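Local coordinates for protein hemolysin (Enterococcus faecalis, PDB 2R2Z) that may bind flavin adenine dinucleotide as part of a longer CBS-domain membrane protein of the UPF0053 family, of which this chain is the transporter-associated domain, at residues Tyr18-Arg23 with Asp43-Tyr48; Ile70-Glu75 with Leu83-His88. All coordinates share one frame; numbering follows the deposited sequence.

Contact 1: Tyr18-Arg23 with Asp43-Tyr48; sequences YLVQGR and DTMAGY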
loop_
_atom_site.group_PDB
_atom_site.type_symbol
_atom_site.label_atom_id
_atom_site.label_comp_id
_atom_site.label_asym_id
_atom_site.label_seq_id
_atom_site.Cartn_x
_atom_site.Cartn_y
_atom_site.Cartn_z
ATOM N N TYR A 18 5.991 -7.392 2.621
ATOM C CA TYR A 18 5.515 -6.789 3.869
ATOM C C TYR A 18 4.014 -6.575 3.782
ATOM O O TYR A 18 3.453 -6.463 2.676
ATOM C CB TYR A 18 6.198 -5.419 4.107
ATOM C CG TYR A 18 7.706 -5.492 4.181
ATOM C CD1 TYR A 18 8.361 -5.476 5.411
ATOM C CD2 TYR A 18 8.469 -5.641 3.027
ATOM C CE1 TYR A 18 9.758 -5.566 5.474
ATOM C CE2 TYR A 18 9.843 -5.762 3.083
ATOM C CZ TYR A 18 10.476 -5.733 4.309
ATOM O OH TYR A 18 11.852 -5.835 4.323
ATOM N N LEU A 19 3.367 -6.513 4.942
ATOM C CA LEU A 19 1.987 -6.048 5.063
ATOM C C LEU A 19 2.023 -4.689 5.735
ATOM O O LEU A 19 2.695 -4.503 6.746
ATOM C CB LEU A 19 1.143 -7.032 5.891
ATOM C CG LEU A 19 1.035 -8.436 5.295
ATOM C CD1 LEU A 19 0.318 -9.379 6.265
ATOM C CD2 LEU A 19 0.310 -8.431 3.949
ATOM N N VAL A 20 1.306 -3.742 5.155
ATOM C CA VAL A 20 1.321 -2.352 5.611
ATOM C C VAL A 20 -0.104 -1.923 5.925
ATOM O O VAL A 20 -1.006 -2.110 5.102
ATOM C CB VAL A 20 1.938 -1.447 4.525
ATOM C CG1 VAL A 20 1.709 0.058 4.829
ATOM C CG2 VAL A 20 3.420 -1.775 4.385
ATOM N N GLN A 21 -0.323 -1.379 7.118
ATOM C CA GLN A 21 -1.631 -0.859 7.468
ATOM C C GLN A 21 -1.962 0.356 6.605
ATOM O O GLN A 21 -1.115 1.222 6.365
ATOM C CB GLN A 21 -1.670 -0.512 8.965
ATOM C CG GLN A 21 -1.343 -1.723 9.868
ATOM C CD GLN A 21 -2.393 -2.813 9.770
ATOM O OE1 GLN A 21 -3.581 -2.534 9.889
ATOM N NE2 GLN A 21 -1.965 -4.055 9.552
ATOM N N GLY A 22 -3.210 0.424 6.150
ATOM C CA GLY A 22 -3.688 1.545 5.337
ATOM C C GLY A 22 -3.448 2.906 5.978
ATOM O O GLY A 22 -3.232 3.905 5.279
ATOM N N ARG A 23 -3.508 2.958 7.311
ATOM C CA ARG A 23 -3.314 4.224 8.011
ATOM C C ARG A 23 -1.878 4.742 8.022
ATOM O O ARG A 23 -1.650 5.885 8.415
ATOM C CB ARG A 23 -3.800 4.124 9.458
ATOM C CG ARG A 23 -3.034 3.101 10.290
ATOM C CD ARG A 23 -3.321 3.233 11.796
ATOM N NE ARG A 23 -4.748 3.226 12.115
ATOM C CZ ARG A 23 -5.491 2.141 12.273
ATOM N NH1 ARG A 23 -4.963 0.934 12.117
ATOM N NH2 ARG A 23 -6.779 2.272 12.577
ATOM N N ASP A 43 -2.551 11.542 2.195
ATOM C CA ASP A 43 -1.535 11.374 3.222
ATOM C C ASP A 43 -1.225 9.932 3.614
ATOM O O ASP A 43 -0.140 9.688 4.111
ATOM C CB ASP A 43 -1.901 12.203 4.458
ATOM C CG ASP A 43 -1.878 13.692 4.175
ATOM O OD1 ASP A 43 -0.886 14.179 3.580
ATOM O OD2 ASP A 43 -2.848 14.366 4.554
ATOM N N THR A 44 -2.161 9.011 3.387
ATOM C CA THR A 44 -1.986 7.637 3.856
ATOM C C THR A 44 -1.787 6.659 2.710
ATOM O O THR A 44 -2.130 6.949 1.558
ATOM C CB THR A 44 -3.187 7.155 4.692
ATOM O OG1 THR A 44 -4.321 7.003 3.833
ATOM C CG2 THR A 44 -3.522 8.139 5.814
HETATM N N MSE A 45 -1.254 5.491 3.052
HETATM C CA MSE A 45 -1.055 4.430 2.068
HETATM C C MSE A 45 -2.359 3.874 1.534
HETATM O O MSE A 45 -2.429 3.523 0.362
HETATM C CB MSE A 45 -0.163 3.316 2.617
HETATM C CG MSE A 45 1.289 3.782 2.830
HETATM SE SE MSE A 45 2.156 4.393 1.184
HETATM C CE MSE A 45 2.150 2.707 0.201
ATOM N N ALA A 46 -3.401 3.837 2.358
ATOM C CA ALA A 46 -4.732 3.464 1.854
ATOM C C ALA A 46 -5.206 4.437 0.769
ATOM O O ALA A 46 -5.684 4.032 -0.296
ATOM C CB ALA A 46 -5.763 3.419 2.977
ATOM N N GLY A 47 -5.092 5.734 1.047
ATOM C CA GLY A 47 -5.494 6.753 0.088
ATOM C C GLY A 47 -4.641 6.660 -1.159
ATOM O O GLY A 47 -5.140 6.812 -2.275
ATOM N N TYR A 48 -3.345 6.411 -0.986
ATOM C CA TYR A 48 -2.427 6.294 -2.111
ATOM C C TYR A 48 -2.879 5.186 -3.066
ATOM O O TYR A 48 -3.032 5.407 -4.274
ATOM C CB TYR A 48 -1.013 6.021 -1.587
ATOM C CG TYR A 48 0.023 5.940 -2.687
ATOM C CD1 TYR A 48 0.745 7.074 -3.074
ATOM C CD2 TYR A 48 0.257 4.742 -3.357
ATOM C CE1 TYR A 48 1.676 6.994 -4.106
ATOM C CE2 TYR A 48 1.170 4.662 -4.397
ATOM C CZ TYR A 48 1.882 5.781 -4.761
ATOM O OH TYR A 48 2.792 5.646 -5.778
#
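Thr-44 sits just before helix 45-53, and its side chain meets the turn that follows strand 17-21. Thr-44 CB lies 3.3 Å from the carbonyl oxygen O of Gly-22. The torsion puts OG1 in the crowded position between the backbone N and the carbonyl carbon (chi1 69°). From there Thr-44 OG1 turns to its own helix and accepts from Gly-47 N at 3.2 Å. The other branch, Thr-44 CG2, lies beside the backbone N and comes 3.9 Å from Arg-23 O. Thr-44 is thus the N-cap of the helix, and its hydroxyl serves an amide of the first turn. A second amide of that turn is served by the carbonyl of Gly-22, just past the strand. Ala-46 N donates to Gly-22 O at 2.9 Å, nearly straight (161°), on a lone pair in the carbonyl plane. The partly positive start of the helix probably steadies this carbonyl. Gly-22 has no side chain, and the close approach of the chains here rests on that: its CA is 3.7 Å from Ala-46 CB. This joins the first turn of the helix to the segment leaving the second strand of the antiparallel sheet. Deeper in, Val-20 and Met-45, a selenomethionine, add apolar packing. Val-20 CG1 meets Met-45 CG at 4.2 Å. The Met-45 chain bends at chi2 and chi3, so its selenium end leads away from the strand. Met-45 packs on Ile-26 and Phe-29 of helix 26-33, and Val-20 also reaches Phe-29.

Contact 2: Ile70-Glu75 with Leu83-His88; sequences IKLTAE and LVLRVH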
loop_
_atom_site.group_PDB
_atom_site.type_symbol
_atom_site.label_atom_id
_atom_site.label_comp_id
_atom_site.label_asym_id
_atom_site.label_seq_id
_atom_site.Cartn_x
_atom_site.Cartn_y
_atom_site.Cartn_z
ATOM N N ILE A 70 8.370 -1.365 -6.796
ATOM C CA ILE A 70 7.375 -1.751 -5.796
ATOM C C ILE A 70 6.091 -2.262 -6.465
ATOM O O ILE A 70 5.661 -1.689 -7.477
ATOM C CB ILE A 70 7.011 -0.522 -4.914
ATOM C CG1 ILE A 70 8.277 0.252 -4.511
ATOM C CG2 ILE A 70 6.174 -0.936 -3.701
ATOM C CD1 ILE A 70 8.000 1.631 -3.942
ATOM N N LYS A 71 5.482 -3.277 -5.870
ATOM C CA LYS A 71 4.129 -3.651 -6.220
ATOM C C LYS A 71 3.283 -3.559 -4.956
ATOM O O LYS A 71 3.625 -4.153 -3.924
ATOM C CB LYS A 71 4.070 -5.054 -6.811
ATOM C CG LYS A 71 2.649 -5.440 -7.204
ATOM C CD LYS A 71 2.579 -6.687 -8.054
ATOM C CE LYS A 71 2.437 -7.895 -7.200
ATOM N NZ LYS A 71 3.724 -8.239 -6.591
ATOM N N LEU A 72 2.185 -2.807 -5.046
ATOM C CA LEU A 72 1.252 -2.612 -3.929
ATOM C C LEU A 72 -0.039 -3.349 -4.256
ATOM O O LEU A 72 -0.611 -3.124 -5.320
ATOM C CB LEU A 72 0.948 -1.130 -3.768
ATOM C CG LEU A 72 2.126 -0.224 -3.427
ATOM C CD1 LEU A 72 1.655 1.230 -3.479
ATOM C CD2 LEU A 72 2.700 -0.553 -2.066
ATOM N N THR A 73 -0.491 -4.196 -3.349
ATOM C CA THR A 73 -1.705 -4.973 -3.574
ATOM C C THR A 73 -2.699 -4.658 -2.482
ATOM O O THR A 73 -2.335 -4.515 -1.317
ATOM C CB THR A 73 -1.393 -6.487 -3.577
ATOM O OG1 THR A 73 -0.437 -6.760 -4.608
ATOM C CG2 THR A 73 -2.648 -7.317 -3.806
ATOM N N ALA A 74 -3.975 -4.555 -2.837
ATOM C CA ALA A 74 -5.016 -4.344 -1.848
ATOM C C ALA A 74 -5.300 -5.689 -1.201
ATOM O O ALA A 74 -6.050 -6.508 -1.763
ATOM C CB ALA A 74 -6.275 -3.794 -2.536
ATOM N N GLU A 75 -4.735 -5.921 -0.020
ATOM C CA GLU A 75 -4.792 -7.236 0.599
ATOM C C GLU A 75 -6.070 -7.485 1.377
ATOM O O GLU A 75 -6.591 -8.595 1.366
ATOM C CB GLU A 75 -3.576 -7.440 1.494
ATOM C CG GLU A 75 -3.379 -8.883 1.877
ATOM C CD GLU A 75 -3.175 -9.805 0.663
ATOM O OE1 GLU A 75 -2.655 -9.389 -0.408
ATOM O OE2 GLU A 75 -3.545 -10.964 0.772
ATOM N N LEU A 83 -7.863 -1.645 4.393
ATOM C CA LEU A 83 -7.301 -1.914 5.717
ATOM C C LEU A 83 -5.800 -2.235 5.666
ATOM O O LEU A 83 -5.067 -1.767 6.490
ATOM C CB LEU A 83 -8.023 -3.080 6.403
ATOM C CG LEU A 83 -9.319 -2.929 7.192
ATOM C CD1 LEU A 83 -9.600 -4.230 7.935
ATOM C CD2 LEU A 83 -9.263 -1.776 8.179
ATOM N N VAL A 84 -5.450 -3.149 4.758
ATOM C CA VAL A 84 -4.079 -3.665 4.718
ATOM C C VAL A 84 -3.628 -3.768 3.275
ATOM O O VAL A 84 -4.366 -4.285 2.418
ATOM C CB VAL A 84 -3.977 -5.068 5.413
ATOM C CG1 VAL A 84 -2.540 -5.549 5.427
ATOM C CG2 VAL A 84 -4.502 -5.002 6.857
ATOM N N LEU A 85 -2.409 -3.292 3.030
ATOM C CA LEU A 85 -1.747 -3.437 1.730
ATOM C C LEU A 85 -0.698 -4.520 1.830
ATOM O O LEU A 85 -0.054 -4.653 2.860
ATOM C CB LEU A 85 -1.020 -2.125 1.352
ATOM C CG LEU A 85 -1.848 -0.903 0.970
ATOM C CD1 LEU A 85 -2.460 -0.244 2.215
ATOM C CD2 LEU A 85 -0.979 0.109 0.248
ATOM N N ARG A 86 -0.489 -5.260 0.754
ATOM C CA ARG A 86 0.700 -6.076 0.629
ATOM C C ARG A 86 1.685 -5.328 -0.253
ATOM O O ARG A 86 1.293 -4.718 -1.244
ATOM C CB ARG A 86 0.349 -7.431 0.026
ATOM C CG ARG A 86 1.538 -8.397 -0.099
ATOM C CD ARG A 86 1.147 -9.652 -0.886
ATOM N NE ARG A 86 0.052 -10.426 -0.278
ATOM C CZ ARG A 86 0.189 -11.594 0.341
ATOM N NH1 ARG A 86 1.377 -12.147 0.521
ATOM N NH2 ARG A 86 -0.884 -12.203 0.792
ATOM N N VAL A 87 2.953 -5.342 0.136
ATOM C CA VAL A 87 3.987 -4.674 -0.626
ATOM C C VAL A 87 5.094 -5.650 -0.975
ATOM O O VAL A 87 5.619 -6.328 -0.084
ATOM C CB VAL A 87 4.582 -3.533 0.203
ATOM C CG1 VAL A 87 5.559 -2.729 -0.624
ATOM C CG2 VAL A 87 3.472 -2.661 0.825
ATOM N N HIS A 88 5.401 -5.764 -2.272
ATOM C CA HIS A 88 6.575 -6.496 -2.689
ATOM C C HIS A 88 7.597 -5.561 -3.303
ATOM O O HIS A 88 7.268 -4.645 -4.061
ATOM C CB HIS A 88 6.216 -7.602 -3.664
ATOM C CG HIS A 88 7.223 -8.701 -3.689
ATOM N ND1 HIS A 88 8.418 -8.610 -4.369
ATOM C CD2 HIS A 88 7.227 -9.905 -3.079
ATOM C CE1 HIS A 88 9.108 -9.719 -4.191
ATOM N NE2 HIS A 88 8.409 -10.522 -3.412
#
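Arg-86 grips Glu-75 side-on with two nitrogens in a salt bridge. Arg-86 NE donates to Glu-75 OE1 at 2.9 Å, almost straight (177°). Arg-86 NH2 donates to Glu-75 OE2, also at 2.9 Å. Both acceptors lie close to the guanidinium plane, but the guanidinium approaches from above the carboxylate plane, and the two groups are turned 75° apart. The Arg-86 chain starts anti to its backbone N and bends at chi3. Glu-75 starts the same way and bends at chi2 (60°), which brings the carboxylate over to its partner.

The backbone places the two residues diagonally: Arg-86 pairs with Thr-73, and Glu-75 N donates to Val-84 O at 3.0 Å, a bent bond. The Thr-73 and Arg-86 pair is hydrogen-bonded, with Thr-73 N to Arg-86 O at 2.8 Å. Lys-71 and His-88 form another, with Lys-71 N to His-88 O at 2.9 Å. Between them, the non-hydrogen-bonded pair Leu-72 and Val-87 turns to the opposite face. There Leu-72 CD2 lies 3.7 Å from Val-87 CG2, the two side chains side by side. Ile-70 CG2 meets the other branch, Val-87 CG1, at 3.6 Å. Leu-72 and Leu-85 pack on Leu-49 of helix 45-53.

Further out, both have second salt bridges: Arg-86 NH1 with OE2 of Glu-17, a residue seen to bind zinc, and Glu-75 OE2 with Lys-62 NZ. Lys-71 NZ bonds to the hydroxyl of Tyr-90. A bound zinc ion lies about 4 Å from the His-88 side chain. Leu-83 and Val-84 both face Glu-76, a classic beta bulge in the antiparallel hairpin of strands 70-78 and 81-89.

Overall arrangement
From the N terminus, strand 10-14 turns back into strand 17-21, and the chain then runs through helix 26-33. Contact 1 closes this excursion, bringing the start of helix 45-53 to the turn just after strand 17-21. The chain goes on through strand 64-67 into the hairpin closed by contact 2. The two closures follow in series; neither nests in nor crosses the other. They still meet in space, because strand 81-89 inserts between strands 17-21 and 70-78. Val-20 O lies 2.8 Å from Leu-85 N, a probable hydrogen bond. Tyr-48 of the helix also packs on Leu-72. Contact 1 fastens helix 45-53 beside the sheet's second strand, and contact 2 joins two strands within the sheet.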